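Local coordinates for protein Non-ribosomal peptide synthetase (Methanobrevibacter ruminantium, PDB 6VTJ) that probably releases, by reduction, a peptide carried on the phosphopantetheine arm of its thiolation domain, through its reductase domain, at residues G136-G139 / I140-Y144; K99-Y103 / G104-E108; T14-E17 / H18-A22. All coordinates share one frame; numbering follows the deposited sequence.

Interaction 1 (G136-G139 / I140-Y144); sequences GFLG and IHILY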
ATOM      1  N   GLY A 136     -11.680   3.875   3.688  1.00 35.16           N
ATOM      2  CA  GLY A 136     -10.481   3.131   3.999  1.00 32.92           C
ATOM      3  C   GLY A 136      -9.770   3.764   5.166  1.00 30.79           C
ATOM      4  O   GLY A 136     -10.144   4.837   5.643  1.00 29.06           O
ATOM      5  N   PHE A 137      -8.709   3.083   5.619  1.00 26.41           N
ATOM      6  CA  PHE A 137      -7.960   3.517   6.799  1.00 27.87           C
ATOM      7  C   PHE A 137      -7.422   4.937   6.633  1.00 28.46           C
ATOM      8  O   PHE A 137      -7.578   5.784   7.522  1.00 28.60           O
ATOM      9  CB  PHE A 137      -6.812   2.536   7.063  1.00 26.43           C
ATOM     10  CG  PHE A 137      -6.069   2.774   8.348  1.00 24.86           C
ATOM     11  CD1 PHE A 137      -6.747   3.037   9.526  1.00 25.36           C
ATOM     12  CD2 PHE A 137      -4.683   2.674   8.391  1.00 25.94           C
ATOM     13  CE1 PHE A 137      -6.043   3.238  10.729  1.00 29.20           C
ATOM     14  CE2 PHE A 137      -3.968   2.883   9.582  1.00 23.31           C
ATOM     15  CZ  PHE A 137      -4.648   3.151  10.749  1.00 24.83           C
ATOM     16  N   LEU A 138      -6.762   5.211   5.509  1.00 22.91           N
ATOM     17  CA  LEU A 138      -6.226   6.548   5.295  1.00 27.61           C
ATOM     18  C   LEU A 138      -7.350   7.560   5.077  1.00 25.38           C
ATOM     19  O   LEU A 138      -7.378   8.610   5.731  1.00 26.13           O
ATOM     20  CB  LEU A 138      -5.252   6.538   4.116  1.00 25.71           C
ATOM     21  CG  LEU A 138      -4.660   7.911   3.763  1.00 28.35           C
ATOM     22  CD1 LEU A 138      -4.016   8.631   5.000  1.00 23.61           C
ATOM     23  CD2 LEU A 138      -3.662   7.772   2.631  1.00 21.25           C
ATOM     24  N   GLY A 139      -8.316   7.227   4.212  1.00 23.91           N
ATOM     25  CA  GLY A 139      -9.331   8.197   3.813  1.00 25.91           C
ATOM     26  C   GLY A 139     -10.161   8.735   4.965  1.00 27.99           C
ATOM     27  O   GLY A 139     -10.471   9.934   5.010  1.00 31.54           O
ATOM     28  N   ILE A 140     -10.537   7.861   5.908  1.00 28.06           N
ATOM     29  CA  ILE A 140     -11.328   8.285   7.061  1.00 29.18           C
ATOM     30  C   ILE A 140     -10.549   9.273   7.909  1.00 29.42           C
ATOM     31  O   ILE A 140     -11.118  10.213   8.482  1.00 25.90           O
ATOM     32  CB  ILE A 140     -11.780   7.053   7.882  1.00 28.86           C
ATOM     33  CG1 ILE A 140     -12.886   7.432   8.848  1.00 25.10           C
ATOM     34  CG2 ILE A 140     -10.629   6.404   8.659  1.00 28.29           C
ATOM     35  CD1 ILE A 140     -14.098   7.962   8.168  1.00 30.72           C
ATOM     36  N   HIS A 141      -9.238   9.100   7.988  1.00 27.97           N
ATOM     37  CA  HIS A 141      -8.455  10.004   8.810  1.00 26.15           C
ATOM     38  C   HIS A 141      -8.146  11.303   8.098  1.00 24.89           C
ATOM     39  O   HIS A 141      -8.014  12.340   8.755  1.00 26.98           O
ATOM     40  CB  HIS A 141      -7.192   9.292   9.258  1.00 29.65           C
ATOM     41  CG  HIS A 141      -7.449   8.299  10.343  1.00 27.53           C
ATOM     42  ND1 HIS A 141      -7.617   6.954  10.096  1.00 27.84           N
ATOM     43  CD2 HIS A 141      -7.632   8.467  11.676  1.00 26.87           C
ATOM     44  CE1 HIS A 141      -7.851   6.328  11.239  1.00 28.20           C
ATOM     45  NE2 HIS A 141      -7.881   7.226  12.209  1.00 29.12           N
ATOM     46  N   ILE A 142      -8.045  11.276   6.762  1.00 26.69           N
ATOM     47  CA  ILE A 142      -8.040  12.531   6.011  1.00 24.04           C
ATOM     48  C   ILE A 142      -9.334  13.302   6.267  1.00 24.96           C
ATOM     49  O   ILE A 142      -9.317  14.518   6.463  1.00 26.17           O
ATOM     50  CB  ILE A 142      -7.829  12.282   4.507  1.00 22.95           C
ATOM     51  CG1 ILE A 142      -6.422  11.711   4.236  1.00 27.29           C
ATOM     52  CG2 ILE A 142      -8.103  13.577   3.715  1.00 22.69           C
ATOM     53  CD1 ILE A 142      -6.146  11.336   2.775  1.00 23.45           C
ATOM     54  N   LEU A 143     -10.475  12.607   6.280  1.00 27.46           N
ATOM     55  CA  LEU A 143     -11.740  13.290   6.539  1.00 25.32           C
ATOM     56  C   LEU A 143     -11.766  13.851   7.959  1.00 30.40           C
ATOM     57  O   LEU A 143     -12.188  14.996   8.190  1.00 27.72           O
ATOM     58  CB  LEU A 143     -12.905  12.328   6.311  1.00 26.70           C
ATOM     59  CG  LEU A 143     -14.266  12.694   6.906  1.00 27.29           C
ATOM     60  CD1 LEU A 143     -14.758  13.976   6.266  1.00 29.62           C
ATOM     61  CD2 LEU A 143     -15.269  11.575   6.685  1.00 26.29           C
ATOM     62  N   TYR A 144     -11.333  13.048   8.924  1.00 29.15           N
ATOM     63  CA  TYR A 144     -11.200  13.517  10.299  1.00 32.86           C
ATOM     64  C   TYR A 144     -10.377  14.798  10.385  1.00 30.55           C
ATOM     65  O   TYR A 144     -10.841  15.813  10.917  1.00 32.89           O
ATOM     66  CB  TYR A 144     -10.566  12.423  11.143  1.00 30.10           C
ATOM     67  CG  TYR A 144     -10.466  12.765  12.606  1.00 35.57           C
ATOM     68  CD1 TYR A 144     -11.591  12.732  13.419  1.00 38.46           C
ATOM     69  CD2 TYR A 144      -9.248  13.112  13.177  1.00 35.69           C
ATOM     70  CE1 TYR A 144     -11.516  13.040  14.751  1.00 41.66           C
ATOM     71  CE2 TYR A 144      -9.160  13.417  14.514  1.00 42.04           C
ATOM     72  CZ  TYR A 144     -10.300  13.376  15.302  1.00 45.47           C
ATOM     73  OH  TYR A 144     -10.235  13.686  16.642  1.00 47.70           O
TER
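Phe137 and His141 meet one turn apart at the start of helix 137-149, in the first beta-alpha-beta unit of a Rossmann-like fold. Gly136 and Gly139 are the last two glycines of a TGxxGxxG sequence, which in extended short-chain dehydrogenases binds NADP(H); the same role is probable here. The tight part is the imidazole side. His141 ND1 gives its hydrogen to Phe137 O at 2.8 Å. The bond is nearly straight (176°) and lies in the plane of the imidazole as well as that of the carbonyl. It stands in for a regular helix bond, because His141 N is 3.7 Å from Phe137 O and bonds only weakly to Leu138 O. The edge of the imidazole also turns toward the Phe137 face in an offset edge-to-face pair, with planes at 84°. With an alanine in place of His141, Phe137 O would probably lose its side-chain donor and Arg324 NH1 its acceptor NE2, and the Phe137 ring would be freer to turn. The looser side is aliphatic and includes the partly exposed Leu138. Its CG lies 3.9 Å from Ile142 CD1, and helix 366-376 packs on Leu138. Ile142 CG1 lies beside the backbone N (chi1 -66°), which sends CD1 back toward Leu138. On the other flank of the imidazole, the Ile140 branch methyl CG2 sits 3.3 Å from Phe137 O.

Interaction 2 (K99-Y103 / G104-E108); sequences KNYNY and GEINE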
ATOM      1  N   LYS A  99       7.898   0.985 -20.645  1.00 40.11           N
ATOM      2  CA  LYS A  99       9.056   1.435 -21.410  1.00 39.36           C
ATOM      3  C   LYS A  99       8.691   2.218 -22.669  1.00 39.67           C
ATOM      4  O   LYS A  99       9.538   2.957 -23.182  1.00 41.64           O
ATOM      5  CB  LYS A  99       9.930   0.236 -21.785  1.00 37.00           C
ATOM      6  CG  LYS A  99      10.616  -0.415 -20.597  1.00 41.17           C
ATOM      7  CD  LYS A  99      11.279  -1.713 -21.010  1.00 43.64           C
ATOM      8  CE  LYS A  99      12.090  -2.323 -19.875  1.00 50.54           C
ATOM      9  NZ  LYS A  99      12.267  -3.800 -20.058  1.00 51.56           N
ATOM     10  N   ASN A 100       7.465   2.091 -23.175  1.00 38.49           N
ATOM     11  CA  ASN A 100       7.081   2.763 -24.420  1.00 39.58           C
ATOM     12  C   ASN A 100       6.544   4.148 -24.077  1.00 38.84           C
ATOM     13  O   ASN A 100       5.344   4.424 -24.124  1.00 37.34           O
ATOM     14  CB  ASN A 100       6.057   1.943 -25.192  1.00 39.97           C
ATOM     15  CG  ASN A 100       5.551   2.667 -26.418  1.00 41.45           C
ATOM     16  OD1 ASN A 100       6.344   3.186 -27.217  1.00 42.42           O
ATOM     17  ND2 ASN A 100       4.226   2.732 -26.568  1.00 36.84           N
ATOM     18  N   TYR A 101       7.465   5.043 -23.739  1.00 39.47           N
ATOM     19  CA  TYR A 101       7.080   6.335 -23.195  1.00 38.03           C
ATOM     20  C   TYR A 101       8.288   7.245 -23.236  1.00 35.51           C
ATOM     21  O   TYR A 101       9.421   6.799 -23.022  1.00 38.09           O
ATOM     22  CB  TYR A 101       6.558   6.198 -21.754  1.00 37.31           C
ATOM     23  CG  TYR A 101       5.691   7.354 -21.282  1.00 37.50           C
ATOM     24  CD1 TYR A 101       4.316   7.348 -21.485  1.00 37.11           C
ATOM     25  CD2 TYR A 101       6.245   8.431 -20.619  1.00 34.51           C
ATOM     26  CE1 TYR A 101       3.520   8.391 -21.046  1.00 39.42           C
ATOM     27  CE2 TYR A 101       5.456   9.490 -20.179  1.00 36.85           C
ATOM     28  CZ  TYR A 101       4.098   9.463 -20.398  1.00 35.31           C
ATOM     29  OH  TYR A 101       3.314  10.505 -19.967  1.00 39.19           O
ATOM     30  N   ASN A 102       8.037   8.511 -23.526  1.00 39.36           N
ATOM     31  CA  ASN A 102       9.050   9.552 -23.493  1.00 39.57           C
ATOM     32  C   ASN A 102       8.905  10.302 -22.168  1.00 34.84           C
ATOM     33  O   ASN A 102       7.959  11.070 -21.985  1.00 34.91           O
ATOM     34  CB  ASN A 102       8.886  10.484 -24.693  1.00 41.94           C
ATOM     35  CG  ASN A 102      10.091  11.374 -24.905  1.00 50.52           C
ATOM     36  OD1 ASN A 102      10.721  11.825 -23.940  1.00 46.58           O
ATOM     37  ND2 ASN A 102      10.414  11.650 -26.168  1.00 47.36           N
ATOM     38  N   TYR A 103       9.837  10.082 -21.247  1.00 34.13           N
ATOM     39  CA  TYR A 103       9.771  10.702 -19.927  1.00 35.06           C
ATOM     40  C   TYR A 103      10.423  12.083 -19.870  1.00 37.62           C
ATOM     41  O   TYR A 103      10.649  12.594 -18.774  1.00 42.77           O
ATOM     42  CB  TYR A 103      10.413   9.782 -18.882  1.00 30.90           C
ATOM     43  CG  TYR A 103       9.626   8.507 -18.638  1.00 34.85           C
ATOM     44  CD1 TYR A 103       8.596   8.470 -17.700  1.00 32.02           C
ATOM     45  CD2 TYR A 103       9.904   7.347 -19.346  1.00 34.31           C
ATOM     46  CE1 TYR A 103       7.870   7.308 -17.470  1.00 31.61           C
ATOM     47  CE2 TYR A 103       9.168   6.171 -19.129  1.00 34.96           C
ATOM     48  CZ  TYR A 103       8.156   6.165 -18.187  1.00 34.62           C
ATOM     49  OH  TYR A 103       7.426   5.018 -17.966  1.00 31.96           O
ATOM     50  N   GLY A 104      10.719  12.705 -21.012  1.00 37.83           N
ATOM     51  CA  GLY A 104      11.445  13.966 -20.984  1.00 36.75           C
ATOM     52  C   GLY A 104      10.691  15.078 -20.280  1.00 39.15           C
ATOM     53  O   GLY A 104      11.231  15.746 -19.391  1.00 38.25           O
ATOM     54  N   GLU A 105       9.426  15.291 -20.664  1.00 37.55           N
ATOM     55  CA  GLU A 105       8.661  16.413 -20.123  1.00 34.78           C
ATOM     56  C   GLU A 105       8.368  16.240 -18.631  1.00 37.95           C
ATOM     57  O   GLU A 105       8.444  17.204 -17.846  1.00 33.52           O
ATOM     58  CB  GLU A 105       7.358  16.567 -20.902  1.00 40.28           C
ATOM     59  CG  GLU A 105       7.527  17.185 -22.276  1.00 46.52           C
ATOM     60  CD  GLU A 105       6.210  17.671 -22.849  1.00 57.64           C
ATOM     61  OE1 GLU A 105       5.602  16.938 -23.665  1.00 61.61           O
ATOM     62  OE2 GLU A 105       5.778  18.786 -22.475  1.00 63.46           O
ATOM     63  N   ILE A 106       8.003  15.025 -18.230  1.00 34.78           N
ATOM     64  CA  ILE A 106       7.816  14.734 -16.813  1.00 35.19           C
ATOM     65  C   ILE A 106       9.093  15.040 -16.034  1.00 32.23           C
ATOM     66  O   ILE A 106       9.049  15.685 -14.985  1.00 36.28           O
ATOM     67  CB  ILE A 106       7.369  13.273 -16.629  1.00 32.32           C
ATOM     68  CG1 ILE A 106       5.887  13.141 -16.943  1.00 28.80           C
ATOM     69  CG2 ILE A 106       7.687  12.788 -15.236  1.00 33.33           C
ATOM     70  CD1 ILE A 106       5.363  11.746 -16.807  1.00 31.38           C
ATOM     71  N   ASN A 107      10.248  14.582 -16.541  1.00 30.33           N
ATOM     72  CA  ASN A 107      11.515  14.780 -15.837  1.00 30.74           C
ATOM     73  C   ASN A 107      11.856  16.262 -15.716  1.00 36.01           C
ATOM     74  O   ASN A 107      12.393  16.714 -14.687  1.00 34.29           O
ATOM     75  CB  ASN A 107      12.633  14.020 -16.556  1.00 30.88           C
ATOM     76  CG  ASN A 107      12.602  12.532 -16.261  1.00 39.07           C
ATOM     77  OD1 ASN A 107      12.049  12.126 -15.241  1.00 39.56           O
ATOM     78  ND2 ASN A 107      13.202  11.710 -17.139  1.00 35.51           N
ATOM     79  N   GLU A 108      11.538  17.037 -16.756  1.00 34.46           N
ATOM     80  CA  GLU A 108      11.728  18.481 -16.687  1.00 36.81           C
ATOM     81  C   GLU A 108      10.874  19.094 -15.582  1.00 35.11           C
ATOM     82  O   GLU A 108      11.337  19.977 -14.846  1.00 36.58           O
ATOM     83  CB  GLU A 108      11.402  19.119 -18.040  1.00 37.49           C
ATOM     84  CG  GLU A 108      12.629  19.392 -18.904  1.00 43.74           C
TER
HETATM   85  O   HOH W   1       7.104  13.025 -20.220  1.00 34.11           O
HETATM   86  O   HOH W   2       8.170  14.005 -23.094  1.00 39.58           O
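In Asn102, which meets Gly104, CG stands opposite the backbone N (chi1 -166°), and this swings the amide forward over the start of helix 104-111. OD1 then accepts from Gly104 N at 3.1 Å, with the N-H lying in the amide plane. Tyr101 has a similar first torsion (chi1 -159°), which carries its ring to Ile106. There Ile106 CD1 lies 4.0 Å from Tyr101 OH, and the two side chains cross at about a right angle. The hydroxyl itself is hydrogen-bonded to Gln305 of helix 291-308. Tyr101 CD2 also sits above the centre of the Tyr103 ring. Tyr103 holds the N-cap position, but its hydroxyl points elsewhere, to Ile98 O and Arg301. Its backbone O does the helical work and accepts from Asn107 N at 3.0 Å. The Asn107 side chain folds back beside the same carbonyl. Two waters complete the first turn. Both donate to Asn102 O. One accepts from Ile106 N at 3.0 Å, the other from Glu105 N at 3.0 Å. The four leading N-H groups of the helix thus each have an acceptor, although no side chain caps it from the N-cap residue. The arrangement is an Asx turn running from Asn102 to Gly104, joined to a water-bridged helix N-terminus at the protein surface.

Interaction 3 (T14-E17 / H18-A22); sequences TRLE and HEICA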
ATOM      1  N   THR A  14       3.698 -36.053 -15.622  1.00 41.98           N
ATOM      2  CA  THR A  14       4.884 -36.393 -14.848  1.00 38.26           C
ATOM      3  C   THR A  14       4.535 -36.544 -13.368  1.00 37.34           C
ATOM      4  O   THR A  14       3.460 -36.147 -12.916  1.00 41.57           O
ATOM      5  CB  THR A  14       5.960 -35.331 -15.023  1.00 40.09           C
ATOM      6  OG1 THR A  14       5.655 -34.231 -14.168  1.00 41.80           O
ATOM      7  CG2 THR A  14       5.987 -34.836 -16.447  1.00 34.81           C
ATOM      8  N   ARG A  15       5.457 -37.143 -12.603  1.00 35.50           N
ATOM      9  CA  ARG A  15       5.168 -37.392 -11.189  1.00 39.46           C
ATOM     10  C   ARG A  15       5.159 -36.093 -10.386  1.00 38.21           C
ATOM     11  O   ARG A  15       4.400 -35.963  -9.410  1.00 40.63           O
ATOM     12  CB  ARG A  15       6.171 -38.395 -10.598  1.00 36.41           C
ATOM     13  CG  ARG A  15       5.800 -38.866  -9.177  1.00 34.35           C
ATOM     14  CD  ARG A  15       6.458 -40.190  -8.743  1.00 36.24           C
ATOM     15  NE  ARG A  15       7.923 -40.168  -8.822  1.00 42.09           N
ATOM     16  CZ  ARG A  15       8.742 -40.037  -7.777  1.00 39.96           C
ATOM     17  NH1 ARG A  15       8.250 -39.917  -6.549  1.00 39.88           N
ATOM     18  NH2 ARG A  15      10.060 -40.038  -7.955  1.00 37.59           N
ATOM     19  N   LEU A  16       5.980 -35.120 -10.785  1.00 39.03           N
ATOM     20  CA  LEU A  16       5.926 -33.807 -10.151  1.00 41.56           C
ATOM     21  C   LEU A  16       4.558 -33.168 -10.349  1.00 39.63           C
ATOM     22  O   LEU A  16       3.976 -32.607  -9.406  1.00 41.99           O
ATOM     23  CB  LEU A  16       7.041 -32.915 -10.709  1.00 37.32           C
ATOM     24  CG  LEU A  16       7.100 -31.445 -10.292  1.00 37.86           C
ATOM     25  CD1 LEU A  16       7.193 -31.290  -8.776  1.00 39.65           C
ATOM     26  CD2 LEU A  16       8.262 -30.754 -10.981  1.00 41.95           C
ATOM     27  N   GLU A  17       4.018 -33.256 -11.572  1.00 39.18           N
ATOM     28  CA  GLU A  17       2.679 -32.727 -11.813  1.00 38.94           C
ATOM     29  C   GLU A  17       1.641 -33.455 -10.970  1.00 39.98           C
ATOM     30  O   GLU A  17       0.717 -32.831 -10.442  1.00 38.24           O
ATOM     31  CB  GLU A  17       2.324 -32.828 -13.290  1.00 37.52           C
ATOM     32  CG  GLU A  17       2.988 -31.792 -14.152  1.00 41.15           C
ATOM     33  CD  GLU A  17       2.769 -32.064 -15.619  1.00 46.93           C
ATOM     34  OE1 GLU A  17       2.340 -33.195 -15.934  1.00 45.18           O
ATOM     35  OE2 GLU A  17       3.018 -31.159 -16.449  1.00 45.07           O
ATOM     36  N   HIS A  18       1.773 -34.780 -10.848  1.00 41.87           N
ATOM     37  CA  HIS A  18       0.864 -35.538 -10.000  1.00 36.95           C
ATOM     38  C   HIS A  18       0.906 -35.037  -8.567  1.00 37.13           C
ATOM     39  O   HIS A  18      -0.141 -34.891  -7.931  1.00 39.53           O
ATOM     40  CB  HIS A  18       1.219 -37.024 -10.043  1.00 40.75           C
ATOM     41  CG  HIS A  18       0.599 -37.755 -11.189  1.00 43.03           C
ATOM     42  ND1 HIS A  18       1.293 -38.061 -12.341  1.00 44.41           N
ATOM     43  CD2 HIS A  18      -0.659 -38.219 -11.373  1.00 46.85           C
ATOM     44  CE1 HIS A  18       0.491 -38.693 -13.181  1.00 42.10           C
ATOM     45  NE2 HIS A  18      -0.698 -38.805 -12.616  1.00 42.96           N
ATOM     46  N   GLU A  19       2.111 -34.776  -8.040  1.00 35.57           N
ATOM     47  CA  GLU A  19       2.236 -34.294  -6.664  1.00 38.29           C
ATOM     48  C   GLU A  19       1.572 -32.932  -6.488  1.00 37.40           C
ATOM     49  O   GLU A  19       0.885 -32.687  -5.484  1.00 35.11           O
ATOM     50  CB  GLU A  19       3.710 -34.204  -6.254  1.00 35.76           C
ATOM     51  CG  GLU A  19       4.433 -35.542  -6.160  1.00 40.39           C
ATOM     52  CD  GLU A  19       5.930 -35.401  -5.899  1.00 48.60           C
ATOM     53  OE1 GLU A  19       6.407 -34.253  -5.730  1.00 50.15           O
ATOM     54  OE2 GLU A  19       6.632 -36.439  -5.858  1.00 50.27           O
ATOM     55  N   ILE A  20       1.764 -32.029  -7.448  1.00 34.41           N
ATOM     56  CA  ILE A  20       1.211 -30.688  -7.261  1.00 35.90           C
ATOM     57  C   ILE A  20      -0.309 -30.709  -7.425  1.00 39.25           C
ATOM     58  O   ILE A  20      -1.035 -30.016  -6.697  1.00 36.51           O
ATOM     59  CB  ILE A  20       1.899 -29.680  -8.199  1.00 36.92           C
ATOM     60  CG1 ILE A  20       3.376 -29.539  -7.807  1.00 33.25           C
ATOM     61  CG2 ILE A  20       1.222 -28.326  -8.123  1.00 36.19           C
ATOM     62  CD1 ILE A  20       4.255 -28.967  -8.921  1.00 39.09           C
ATOM     63  N   CYS A  21      -0.819 -31.526  -8.349  1.00 35.25           N
ATOM     64  CA  CYS A  21      -2.262 -31.716  -8.436  1.00 39.02           C
ATOM     65  C   CYS A  21      -2.825 -32.266  -7.139  1.00 38.48           C
ATOM     66  O   CYS A  21      -3.885 -31.820  -6.677  1.00 40.24           O
ATOM     67  CB  CYS A  21      -2.610 -32.663  -9.580  1.00 39.24           C
ATOM     68  SG  CYS A  21      -2.461 -31.936 -11.186  1.00 40.56           S
ATOM     69  N   ALA A  22      -2.142 -33.252  -6.541  1.00 34.52           N
ATOM     70  CA  ALA A  22      -2.671 -33.841  -5.314  1.00 37.52           C
ATOM     71  C   ALA A  22      -2.666 -32.828  -4.183  1.00 38.57           C
ATOM     72  O   ALA A  22      -3.576 -32.820  -3.345  1.00 38.24           O
ATOM     73  CB  ALA A  22      -1.868 -35.079  -4.919  1.00 39.50           C
TER
HETATM   74  O   HOH W   3       5.725 -38.981  -5.685  1.00 39.22           O
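His18 reaches back to Thr14 with both its backbone and its ring, at the start of helix 15-28. This is the first helix of the carrier domain, whose family forms a small helical bundle. His18 N donates to Thr14 O at 3.0 Å. ND1 donates to the same oxygen at 2.9 Å, but bent (139°) and from above the carbonyl plane. CG lies beside the backbone N (chi1 -85°), which turns the ND1 edge of the ring back to Thr14. Two donors therefore grip one carbonyl from different directions. Glu19 comes next and faces Arg15. Its OE2 lies 3.9 Å from Arg15 NH1, a long salt bridge in which no N-H points at the oxygen, and the two flat groups stand at 80°. A water closes the gap, accepting from Arg15 NH1 and donating to Glu19 OE2 at 2.7 Å. OE1 bonds to Tyr61 OH. Ile20 lies alongside Leu16, pointing the same way, with CD1 of Ile20 3.7 Å from CD1 of Leu16. Pro74 and Ala78 of helix 74-82 touch this pair. Cys21 N then bonds to Glu17 O at 2.9 Å. Glu17 is also half of a capping box: its N donates to Thr14 OG1 at 3.2 Å, and its OE1 accepts from Thr14 N, while OE2 pairs with Arg75. A carboxylate buried near a helix N-terminus and beside an arginine is likely to stay ionised, and its negative charge would suit the positive end of the helix dipole. The chemistry thus joins a capped helix start to helix 74-82.

The three contacts follow one another along the chain as 3, 2 and 1, and none touches another. Interaction 3 lies in the carrier domain and interaction 1 in the reductase, on opposite sides of the chain's centre, with centres 47 Å apart. Interaction 2 packs on helix 291-308 of the reductase; its centre is 33 Å from that of interaction 1 and 47 Å from that of interaction 3. The bound phosphopantetheine contacts Ser46 and Tyr65 as well as Tyr224 and Asn337. In interaction 1, the side chain of Phe137 is about 10 Å from the bound 4'-phosphopantetheine. All three sit at the first turn of a helix.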